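Local coordinates for protein synthesis inhibitor I (Hordeum vulgare, PDB 4FBC) that belongs to the ribosome-inactivating protein family and holds adenosine monophosphate in a pocket of its mixed alpha-beta fold, at residues N9-N20 / S62-P73; V51-V59 / V269-H277. The protein carries 3 engineered substitutions. One frame throughout, in Å; residues are numbered along the deposited sequence.

Contact 1 of 2, residues N9-N20 / S62-P73; sequences NVDKPLFTATFN and SRWFHVVLKASP
His66 sits in a corner built by Val10, Asp11, Pro13 and Thr16, and its ring is held on several sides. Its CB lies beside Thr16 OG1. The first torsion sets CG anti to the carbonyl carbon (chi1 -72°), swinging the ring under Pro13, whose CG rests over the ring centre in a CH-pi contact, 3.8 Å from the centroid of the His66 ring. His66 CG and CD2 both lie against Pro13 CB. ND1 meets a water at 2.7 Å, and that water also bonds Thr16 OG1. At the ring edge, Asp11 OD1 lies in the ring plane, 3.3 Å from His66 CE1. At the tip, NE2 donates to Val10 O (2.8 Å), a bond lying in the carbonyl plane.

Upstream, Asn9 ND2 gives a nearly straight bond (172°) to a lone pair of Ser62 O, and Val10 CG2 lies over one face of the Trp64 indole in a CH-pi contact, 3.6 Å from Trp64 CE2. The Phe15 and Phe65 rings are nearly parallel but barely overlap: Phe65 CB lies over one face of the Phe15 ring in a CH-pi contact, while Phe15 CZ comes over a face of the Phe65 ring.

Beyond Leu14 N, bonded to Trp64 O, the backbones settle into a parallel ladder in which Ala17 and Phe19 each donate to and accept from strand 64-70. Ala17, Phe19, Val67 and Leu69 share one face of the sheet, where Ala17 and Phe19 meet helix 25-39 and Phe19 and Leu69 meet helix 136-147, so apolar residues suit them. Thr16, Thr18 and Val68, beta-branched and suited to strands, line the other face.

The chemistry thus divides: repetitive backbone bonds fix the strand register, whereas histidine, offering a flat face and polar edges together, ties the preceding turn to the sheet.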
loop_
_atom_site.group_PDB
_atom_site.type_symbol
_atom_site.label_atom_id
_atom_site.label_comp_id
_atom_site.label_asym_id
_atom_site.label_seq_id
_atom_site.Cartn_x
_atom_site.Cartn_y
_atom_site.Cartn_z
ATOM N N ASN A 9 13.942 8.757 -9.608
ATOM C CA ASN A 9 13.570 9.418 -8.349
ATOM C C ASN A 9 13.266 8.481 -7.180
ATOM O O ASN A 9 12.579 8.876 -6.240
ATOM C CB ASN A 9 12.377 10.359 -8.573
ATOM C CG ASN A 9 12.614 11.341 -9.698
ATOM O OD1 ASN A 9 13.684 11.938 -9.794
ATOM N ND2 ASN A 9 11.621 11.507 -10.562
ATOM N N VAL A 10 13.779 7.253 -7.223
ATOM C CA VAL A 10 13.553 6.309 -6.125
ATOM C C VAL A 10 14.091 6.852 -4.795
ATOM O O VAL A 10 13.496 6.630 -3.732
ATOM C CB VAL A 10 14.155 4.928 -6.440
ATOM C CG1 VAL A 10 14.049 4.009 -5.239
ATOM C CG2 VAL A 10 13.450 4.315 -7.634
ATOM N N ASP A 11 15.204 7.583 -4.857
ATOM C CA ASP A 11 15.766 8.203 -3.656
ATOM C C ASP A 11 15.503 9.712 -3.616
ATOM O O ASP A 11 16.208 10.456 -2.935
ATOM C CB ASP A 11 17.270 7.910 -3.532
ATOM C CG ASP A 11 17.707 7.682 -2.091
ATOM O OD1 ASP A 11 16.847 7.374 -1.234
ATOM O OD2 ASP A 11 18.918 7.805 -1.809
ATOM N N LYS A 12 14.484 10.152 -4.349
ATOM C CA LYS A 12 13.972 11.518 -4.228
ATOM C C LYS A 12 12.482 11.461 -3.929
ATOM O O LYS A 12 11.659 11.851 -4.750
ATOM C CB LYS A 12 14.229 12.321 -5.498
ATOM C CG LYS A 12 15.696 12.546 -5.786
ATOM C CD LYS A 12 15.903 13.120 -7.178
ATOM C CE LYS A 12 17.354 13.473 -7.377
ATOM N NZ LYS A 12 18.232 12.476 -6.696
ATOM N N PRO A 13 12.135 10.979 -2.733
ATOM C CA PRO A 13 10.724 10.749 -2.403
ATOM C C PRO A 13 9.918 12.044 -2.377
ATOM O O PRO A 13 10.447 13.084 -1.980
ATOM C CB PRO A 13 10.794 10.150 -0.993
ATOM C CG PRO A 13 12.075 10.697 -0.417
ATOM C CD PRO A 13 13.025 10.737 -1.580
ATOM N N LEU A 14 8.660 11.982 -2.800
ATOM C CA LEU A 14 7.771 13.140 -2.728
ATOM C C LEU A 14 7.462 13.515 -1.275
ATOM O O LEU A 14 7.216 14.686 -0.965
ATOM C CB LEU A 14 6.478 12.866 -3.502
ATOM C CG LEU A 14 6.690 12.786 -5.014
ATOM C CD1 LEU A 14 5.516 12.115 -5.699
ATOM C CD2 LEU A 14 6.910 14.186 -5.578
ATOM N N PHE A 15 7.474 12.510 -0.402
ATOM C CA PHE A 15 7.346 12.694 1.038
ATOM C C PHE A 15 7.841 11.450 1.757
ATOM O O PHE A 15 8.046 10.397 1.141
ATOM C CB PHE A 15 5.892 13.001 1.443
ATOM C CG PHE A 15 4.927 11.880 1.158
ATOM C CD1 PHE A 15 4.341 11.761 -0.092
ATOM C CD2 PHE A 15 4.602 10.953 2.140
ATOM C CE1 PHE A 15 3.460 10.735 -0.373
ATOM C CE2 PHE A 15 3.705 9.916 1.874
ATOM C CZ PHE A 15 3.134 9.809 0.620
ATOM N N THR A 16 8.039 11.577 3.064
ATOM C CA THR A 16 8.388 10.431 3.886
ATOM C C THR A 16 7.395 10.321 5.037
ATOM O O THR A 16 7.128 11.306 5.731
ATOM C CB THR A 16 9.824 10.522 4.430
ATOM O OG1 THR A 16 10.750 10.484 3.332
ATOM C CG2 THR A 16 10.118 9.352 5.361
ATOM N N ALA A 17 6.829 9.132 5.218
ATOM C CA ALA A 17 5.978 8.857 6.374
ATOM C C ALA A 17 6.750 7.968 7.333
ATOM O O ALA A 17 7.368 6.991 6.917
ATOM C CB ALA A 17 4.671 8.176 5.944
ATOM N N THR A 18 6.710 8.289 8.623
ATOM C CA THR A 18 7.501 7.551 9.595
ATOM C C THR A 18 6.601 6.979 10.682
ATOM O O THR A 18 5.672 7.649 11.146
ATOM C CB THR A 18 8.596 8.452 10.220
ATOM O OG1 THR A 18 9.516 8.863 9.199
ATOM C CG2 THR A 18 9.366 7.711 11.302
ATOM N N PHE A 19 6.855 5.729 11.058
ATOM C CA PHE A 19 6.130 5.116 12.162
ATOM C C PHE A 19 7.082 4.378 13.095
ATOM O O PHE A 19 7.931 3.599 12.660
ATOM C CB PHE A 19 5.042 4.166 11.644
ATOM C CG PHE A 19 4.232 3.511 12.735
ATOM C CD1 PHE A 19 3.437 4.275 13.586
ATOM C CD2 PHE A 19 4.264 2.132 12.912
ATOM C CE1 PHE A 19 2.686 3.676 14.591
ATOM C CE2 PHE A 19 3.513 1.516 13.918
ATOM C CZ PHE A 19 2.726 2.294 14.763
ATOM N N ASN A 20 6.933 4.639 14.391
ATOM C CA ASN A 20 7.632 3.899 15.427
ATOM C C ASN A 20 6.800 2.665 15.777
ATOM O O ASN A 20 5.646 2.789 16.186
ATOM C CB ASN A 20 7.837 4.835 16.631
ATOM C CG ASN A 20 8.105 4.100 17.934
ATOM O OD1 ASN A 20 8.542 2.947 17.959
ATOM N ND2 ASN A 20 7.850 4.789 19.041
ATOM N N SER A 62 8.324 7.240 -12.034
ATOM C CA SER A 62 9.173 8.341 -11.578
ATOM C C SER A 62 8.617 9.110 -10.374
ATOM O O SER A 62 9.165 10.148 -9.990
ATOM C CB SER A 62 9.450 9.318 -12.730
ATOM O OG SER A 62 8.357 10.199 -12.936
ATOM N N ARG A 63 7.537 8.603 -9.782
ATOM C CA ARG A 63 6.941 9.219 -8.593
ATOM C C ARG A 63 6.953 8.222 -7.435
ATOM O O ARG A 63 6.299 7.179 -7.505
ATOM C CB ARG A 63 5.509 9.691 -8.896
ATOM C CG ARG A 63 5.421 10.795 -9.937
ATOM C CD ARG A 63 3.993 11.284 -10.133
ATOM N NE ARG A 63 3.472 11.894 -8.907
ATOM C CZ ARG A 63 2.576 11.316 -8.117
ATOM N NH1 ARG A 63 2.079 10.127 -8.442
ATOM N NH2 ARG A 63 2.168 11.932 -7.012
ATOM N N TRP A 64 7.711 8.545 -6.386
ATOM C CA TRP A 64 7.949 7.630 -5.262
ATOM C C TRP A 64 7.752 8.325 -3.923
ATOM O O TRP A 64 7.876 9.544 -3.833
ATOM C CB TRP A 64 9.389 7.104 -5.322
ATOM C CG TRP A 64 9.654 6.277 -6.554
ATOM C CD1 TRP A 64 9.973 6.738 -7.798
ATOM C CD2 TRP A 64 9.603 4.848 -6.652
ATOM N NE1 TRP A 64 10.124 5.680 -8.666
ATOM C CE2 TRP A 64 9.909 4.509 -7.984
ATOM C CE3 TRP A 64 9.343 3.826 -5.741
ATOM C CZ2 TRP A 64 9.946 3.186 -8.427
ATOM C CZ3 TRP A 64 9.380 2.510 -6.181
ATOM C CH2 TRP A 64 9.683 2.204 -7.513
ATOM N N PHE A 65 7.415 7.551 -2.887
ATOM C CA PHE A 65 7.521 8.043 -1.513
ATOM C C PHE A 65 8.262 7.028 -0.660
ATOM O O PHE A 65 8.442 5.881 -1.077
ATOM C CB PHE A 65 6.153 8.437 -0.905
ATOM C CG PHE A 65 5.222 7.280 -0.620
ATOM C CD1 PHE A 65 4.453 6.728 -1.640
ATOM C CD2 PHE A 65 5.055 6.801 0.676
ATOM C CE1 PHE A 65 3.565 5.679 -1.390
ATOM C CE2 PHE A 65 4.166 5.748 0.944
ATOM C CZ PHE A 65 3.421 5.188 -0.094
ATOM N N HIS A 66 8.730 7.460 0.506
ATOM C CA HIS A 66 9.363 6.564 1.466
ATOM C C HIS A 66 8.505 6.358 2.701
ATOM O O HIS A 66 7.797 7.261 3.148
ATOM C CB HIS A 66 10.730 7.096 1.901
ATOM C CG HIS A 66 11.780 6.989 0.842
ATOM N ND1 HIS A 66 13.081 7.404 1.039
ATOM C CD2 HIS A 66 11.720 6.516 -0.426
ATOM C CE1 HIS A 66 13.777 7.191 -0.065
ATOM N NE2 HIS A 66 12.974 6.656 -0.970
ATOM N N VAL A 67 8.567 5.145 3.232
ATOM C CA VAL A 67 8.050 4.866 4.562
ATOM C C VAL A 67 9.229 4.439 5.415
ATOM O O VAL A 67 10.016 3.568 5.020
ATOM C CB VAL A 67 6.964 3.783 4.537
ATOM C CG1 VAL A 67 6.697 3.247 5.950
ATOM C CG2 VAL A 67 5.687 4.347 3.930
ATOM N N VAL A 68 9.374 5.069 6.573
ATOM C CA VAL A 68 10.426 4.679 7.506
ATOM C C VAL A 68 9.816 4.032 8.740
ATOM O O VAL A 68 8.977 4.636 9.415
ATOM C CB VAL A 68 11.286 5.880 7.913
ATOM C CG1 VAL A 68 12.271 5.477 8.994
ATOM C CG2 VAL A 68 12.025 6.418 6.695
ATOM N N LEU A 69 10.235 2.802 9.019
ATOM C CA LEU A 69 9.722 2.036 10.143
ATOM C C LEU A 69 10.830 1.879 11.175
ATOM O O LEU A 69 11.868 1.280 10.895
ATOM C CB LEU A 69 9.218 0.666 9.683
ATOM C CG LEU A 69 8.071 0.688 8.670
ATOM C CD1 LEU A 69 7.706 -0.723 8.220
ATOM C CD2 LEU A 69 6.846 1.403 9.253
ATOM N N LYS A 70 10.603 2.414 12.372
ATOM C CA LYS A 70 11.631 2.453 13.410
ATOM C C LYS A 70 11.321 1.497 14.563
ATOM O O LYS A 70 10.185 1.419 15.021
ATOM C CB LYS A 70 11.767 3.886 13.936
ATOM C CG LYS A 70 12.147 4.891 12.854
ATOM C CD LYS A 70 11.998 6.336 13.318
ATOM C CE LYS A 70 12.843 6.622 14.543
ATOM N NZ LYS A 70 12.979 8.086 14.785
ATOM N N ALA A 71 12.336 0.779 15.039
ATOM C CA ALA A 71 12.164 -0.110 16.186
ATOM C C ALA A 71 11.840 0.684 17.448
ATOM O O ALA A 71 11.250 0.152 18.392
ATOM C CB ALA A 71 13.409 -0.948 16.399
ATOM N N SER A 72 12.235 1.957 17.450
ATOM C CA SER A 72 12.083 2.839 18.605
ATOM C C SER A 72 12.288 4.291 18.163
ATOM O O SER A 72 12.824 4.532 17.078
ATOM C CB SER A 72 13.107 2.472 19.683
ATOM O OG SER A 72 14.304 3.214 19.508
ATOM N N PRO A 73 11.860 5.268 18.991
ATOM C CA PRO A 73 11.990 6.689 18.621
ATOM C C PRO A 73 13.421 7.172 18.342
ATOM O O PRO A 73 13.592 8.211 17.695
ATOM C CB PRO A 73 11.421 7.418 19.843
ATOM C CG PRO A 73 10.427 6.462 20.407
ATOM C CD PRO A 73 11.027 5.097 20.199
HETATM O O HOH W 1 9.662 10.649 -6.578
HETATM O O HOH W 2 13.541 8.812 3.327
#

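Contact 2 of 2, residues V51-V59 / V269-H277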
loop_
_atom_site.group_PDB
_atom_site.type_symbol
_atom_site.label_atom_id
_atom_site.label_comp_id
_atom_site.label_asym_id
_atom_site.label_seq_id
_atom_site.Cartn_x
_atom_site.Cartn_y
_atom_site.Cartn_z
ATOM N N VAL A 51 -8.604 9.813 -4.337
ATOM C CA VAL A 51 -8.257 8.983 -5.499
ATOM C C VAL A 51 -6.837 9.350 -5.871
ATOM O O VAL A 51 -6.475 10.519 -5.836
ATOM C CB VAL A 51 -9.180 9.260 -6.708
ATOM C CG1 VAL A 51 -8.834 8.330 -7.882
ATOM C CG2 VAL A 51 -10.652 9.093 -6.315
ATOM N N LEU A 52 -6.027 8.349 -6.194
ATOM C CA LEU A 52 -4.669 8.585 -6.645
ATOM C C LEU A 52 -4.730 9.281 -7.996
ATOM O O LEU A 52 -5.694 9.102 -8.747
ATOM C CB LEU A 52 -3.931 7.254 -6.784
ATOM C CG LEU A 52 -3.511 6.583 -5.477
ATOM C CD1 LEU A 52 -3.341 5.079 -5.668
ATOM C CD2 LEU A 52 -2.208 7.201 -5.031
ATOM N N PRO A 53 -3.707 10.084 -8.306
ATOM C CA PRO A 53 -3.594 10.543 -9.697
ATOM C C PRO A 53 -3.332 9.337 -10.609
ATOM O O PRO A 53 -2.846 8.300 -10.127
ATOM C CB PRO A 53 -2.366 11.456 -9.661
ATOM C CG PRO A 53 -1.514 10.910 -8.537
ATOM C CD PRO A 53 -2.493 10.347 -7.508
ATOM N N PRO A 54 -3.653 9.460 -11.914
ATOM C CA PRO A 54 -3.308 8.391 -12.861
ATOM C C PRO A 54 -1.809 8.143 -12.892
ATOM O O PRO A 54 -1.024 9.004 -12.479
ATOM C CB PRO A 54 -3.741 8.974 -14.219
ATOM C CG PRO A 54 -4.819 9.961 -13.882
ATOM C CD PRO A 54 -4.395 10.559 -12.550
ATOM N N VAL A 55 -1.420 6.966 -13.380
ATOM C CA VAL A 55 -0.026 6.666 -13.675
ATOM C C VAL A 55 0.417 7.499 -14.877
ATOM O O VAL A 55 -0.305 7.574 -15.869
ATOM C CB VAL A 55 0.138 5.160 -14.002
ATOM C CG1 VAL A 55 1.557 4.860 -14.490
ATOM C CG2 VAL A 55 -0.230 4.309 -12.779
ATOM N N GLU A 56 1.586 8.129 -14.779
ATOM C CA GLU A 56 2.115 8.951 -15.864
ATOM C C GLU A 56 2.401 8.081 -17.082
ATOM O O GLU A 56 3.034 7.029 -16.974
ATOM C CB GLU A 56 3.391 9.685 -15.426
ATOM C CG GLU A 56 3.181 10.695 -14.291
ATOM C CD GLU A 56 4.470 11.374 -13.834
ATOM O OE1 GLU A 56 5.505 10.685 -13.698
ATOM O OE2 GLU A 56 4.449 12.607 -13.604
ATOM N N PRO A 57 1.916 8.506 -18.250
ATOM C CA PRO A 57 2.234 7.718 -19.443
ATOM C C PRO A 57 3.551 8.160 -20.101
ATOM O O PRO A 57 3.981 9.301 -19.899
ATOM C CB PRO A 57 1.022 7.961 -20.355
ATOM C CG PRO A 57 0.491 9.299 -19.940
ATOM C CD PRO A 57 0.899 9.543 -18.503
ATOM N N ASN A 58 4.185 7.242 -20.835
ATOM C CA ASN A 58 5.415 7.502 -21.611
ATOM C C ASN A 58 6.721 7.589 -20.804
ATOM O O ASN A 58 7.772 7.946 -21.346
ATOM C CB ASN A 58 5.269 8.735 -22.520
ATOM C CG ASN A 58 4.061 8.650 -23.440
ATOM O OD1 ASN A 58 3.495 7.575 -23.645
ATOM N ND2 ASN A 58 3.670 9.789 -24.009
ATOM N N VAL A 59 6.651 7.257 -19.518
ATOM C CA VAL A 59 7.801 7.349 -18.622
ATOM C C VAL A 59 7.814 6.114 -17.701
ATOM O O VAL A 59 6.757 5.578 -17.372
ATOM C CB VAL A 59 7.755 8.689 -17.811
ATOM C CG1 VAL A 59 8.860 8.769 -16.768
ATOM C CG2 VAL A 59 7.842 9.905 -18.747
ATOM N N VAL A 269 -7.056 9.433 -18.194
ATOM C CA VAL A 269 -5.721 9.620 -17.643
ATOM C C VAL A 269 -5.234 11.056 -17.849
ATOM O O VAL A 269 -4.793 11.716 -16.894
ATOM C CB VAL A 269 -4.727 8.612 -18.239
ATOM C CG1 VAL A 269 -3.300 9.034 -17.963
ATOM C CG2 VAL A 269 -5.003 7.224 -17.647
ATOM N N ALA A 270 -5.347 11.559 -19.075
ATOM C CA ALA A 270 -4.826 12.893 -19.368
ATOM C C ALA A 270 -5.564 13.993 -18.610
ATOM O O ALA A 270 -4.940 14.906 -18.063
ATOM C CB ALA A 270 -4.844 13.175 -20.873
ATOM N N LYS A 271 -6.888 13.919 -18.582
ATOM C CA LYS A 271 -7.658 14.963 -17.912
ATOM C C LYS A 271 -7.455 14.937 -16.392
ATOM O O LYS A 271 -7.328 15.989 -15.769
ATOM C CB LYS A 271 -9.146 14.893 -18.276
ATOM C CG LYS A 271 -9.917 16.171 -17.914
ATOM C CD LYS A 271 -9.311 17.380 -18.644
ATOM C CE LYS A 271 -10.097 18.671 -18.429
ATOM N NZ LYS A 271 -9.644 19.747 -19.387
ATOM N N ALA A 272 -7.397 13.751 -15.790
ATOM C CA ALA A 272 -7.187 13.683 -14.343
ATOM C C ALA A 272 -5.800 14.185 -13.961
ATOM O O ALA A 272 -5.622 14.775 -12.896
ATOM C CB ALA A 272 -7.410 12.251 -13.819
ATOM N N LEU A 273 -4.813 13.961 -14.829
ATOM C CA LEU A 273 -3.470 14.443 -14.544
ATOM C C LEU A 273 -3.440 15.961 -14.726
ATOM O O LEU A 273 -2.740 16.668 -13.996
ATOM C CB LEU A 273 -2.427 13.749 -15.435
ATOM C CG LEU A 273 -2.019 12.331 -15.007
ATOM C CD1 LEU A 273 -1.078 11.706 -16.031
ATOM C CD2 LEU A 273 -1.344 12.396 -13.657
ATOM N N GLU A 274 -4.206 16.457 -15.691
ATOM C CA GLU A 274 -4.319 17.900 -15.897
ATOM C C GLU A 274 -4.896 18.568 -14.653
ATOM O O GLU A 274 -4.354 19.571 -14.168
ATOM C CB GLU A 274 -5.186 18.205 -17.118
ATOM C CG GLU A 274 -5.558 19.663 -17.254
ATOM C CD GLU A 274 -6.368 19.929 -18.498
ATOM O OE1 GLU A 274 -7.371 20.676 -18.417
ATOM O OE2 GLU A 274 -5.998 19.386 -19.559
ATOM N N LEU A 275 -5.971 17.996 -14.117
ATOM C CA LEU A 275 -6.564 18.536 -12.889
ATOM C C LEU A 275 -5.619 18.416 -11.689
ATOM O O LEU A 275 -5.534 19.335 -10.874
ATOM C CB LEU A 275 -7.914 17.880 -12.592
ATOM C CG LEU A 275 -8.978 18.017 -13.686
ATOM C CD1 LEU A 275 -10.281 17.351 -13.280
ATOM C CD2 LEU A 275 -9.228 19.470 -14.071
ATOM N N PHE A 276 -4.911 17.294 -11.590
ATOM C CA PHE A 276 -3.907 17.081 -10.550
ATOM C C PHE A 276 -2.856 18.183 -10.599
ATOM O O PHE A 276 -2.540 18.804 -9.582
ATOM C CB PHE A 276 -3.263 15.698 -10.734
ATOM C CG PHE A 276 -2.233 15.339 -9.700
ATOM C CD1 PHE A 276 -2.555 15.309 -8.348
ATOM C CD2 PHE A 276 -0.950 14.958 -10.086
ATOM C CE1 PHE A 276 -1.611 14.945 -7.404
ATOM C CE2 PHE A 276 -0.000 14.592 -9.147
ATOM C CZ PHE A 276 -0.333 14.581 -7.798
ATOM N N HIS A 277 -2.319 18.450 -11.785
ATOM C CA HIS A 277 -1.295 19.484 -11.888
ATOM C C HIS A 277 -1.829 20.877 -11.563
ATOM O O HIS A 277 -1.138 21.685 -10.928
ATOM C CB HIS A 277 -0.632 19.442 -13.269
ATOM C CG HIS A 277 0.087 18.159 -13.532
ATOM N ND1 HIS A 277 0.135 17.570 -14.777
ATOM C CD2 HIS A 277 0.775 17.343 -12.699
ATOM C CE1 HIS A 277 0.819 16.441 -14.700
ATOM N NE2 HIS A 277 1.216 16.279 -13.449
HETATM O O HOH W 3 2.334 14.264 -12.185
#
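Pro54 is the main bump of this interface: its ring drops into a hollow on helix 269-278 lined by Val269 and, one turn later, by Ala272 and Leu273. Its CG presses on Ala272 CB at 3.5 Å, tighter than usual van der Waals contact, and a methyl-sized side chain suits the floor of so close a hollow. Val269 CG1 forms one wall against Pro54 CB (3.8 Å). Leu273 forms another, sliding past the proline in the opposite direction; with CG anti to the carbonyl carbon (chi1 -79°), it sends CD2 along Pro54 CD and CD1 out to Pro57 CD, 3.8 Å away. Phe260, from another loop, also touches both Pro54 and Ala272.

The second bump is Pro53, which meets the helix one turn beyond Ala272, at Phe276. Its CB stands over the centre of the Phe276 ring in a CH-pi contact, 9° off the ring normal, where a rigid, flat-sided proline can lie close to an aromatic face.

No direct hydrogen bond joins the segments. Instead a water links Glu56 OE2 (3.0 Å) to His277 NE2 (2.6 Å) at the margin, beside the edge of the Phe276 ring.

The backbone torsions of residues 52-57 are those of an extended polyproline II conformation, in keeping with three prolines among them. The motif is a polyproline II strand laid against a helix, with one proline ring set between side chains of successive helical turns and another laid on an aromatic face.

From the N terminus, residues 9-20 lead into helix 25-39 and a small hairpin, then loop 51-59, and the chain returns as strand 64-70 to complete contact 1, closing a loop of 41 intervening residues. Contact 2 starts inside that loop and closes only after 209 more residues, when helix 269-278 arrives; the two therefore cross. Their meeting point is Arg63: its side chain packs on Pro53, Glu56 and Phe276, and its guanidinium forms a salt bridge with the terminal carboxylate of Lys282. A weak hydrogen bond joins Ser62 to Glu56. Together the contacts tie the outer edge of the N-terminal sheet to the C-terminal end of the chain.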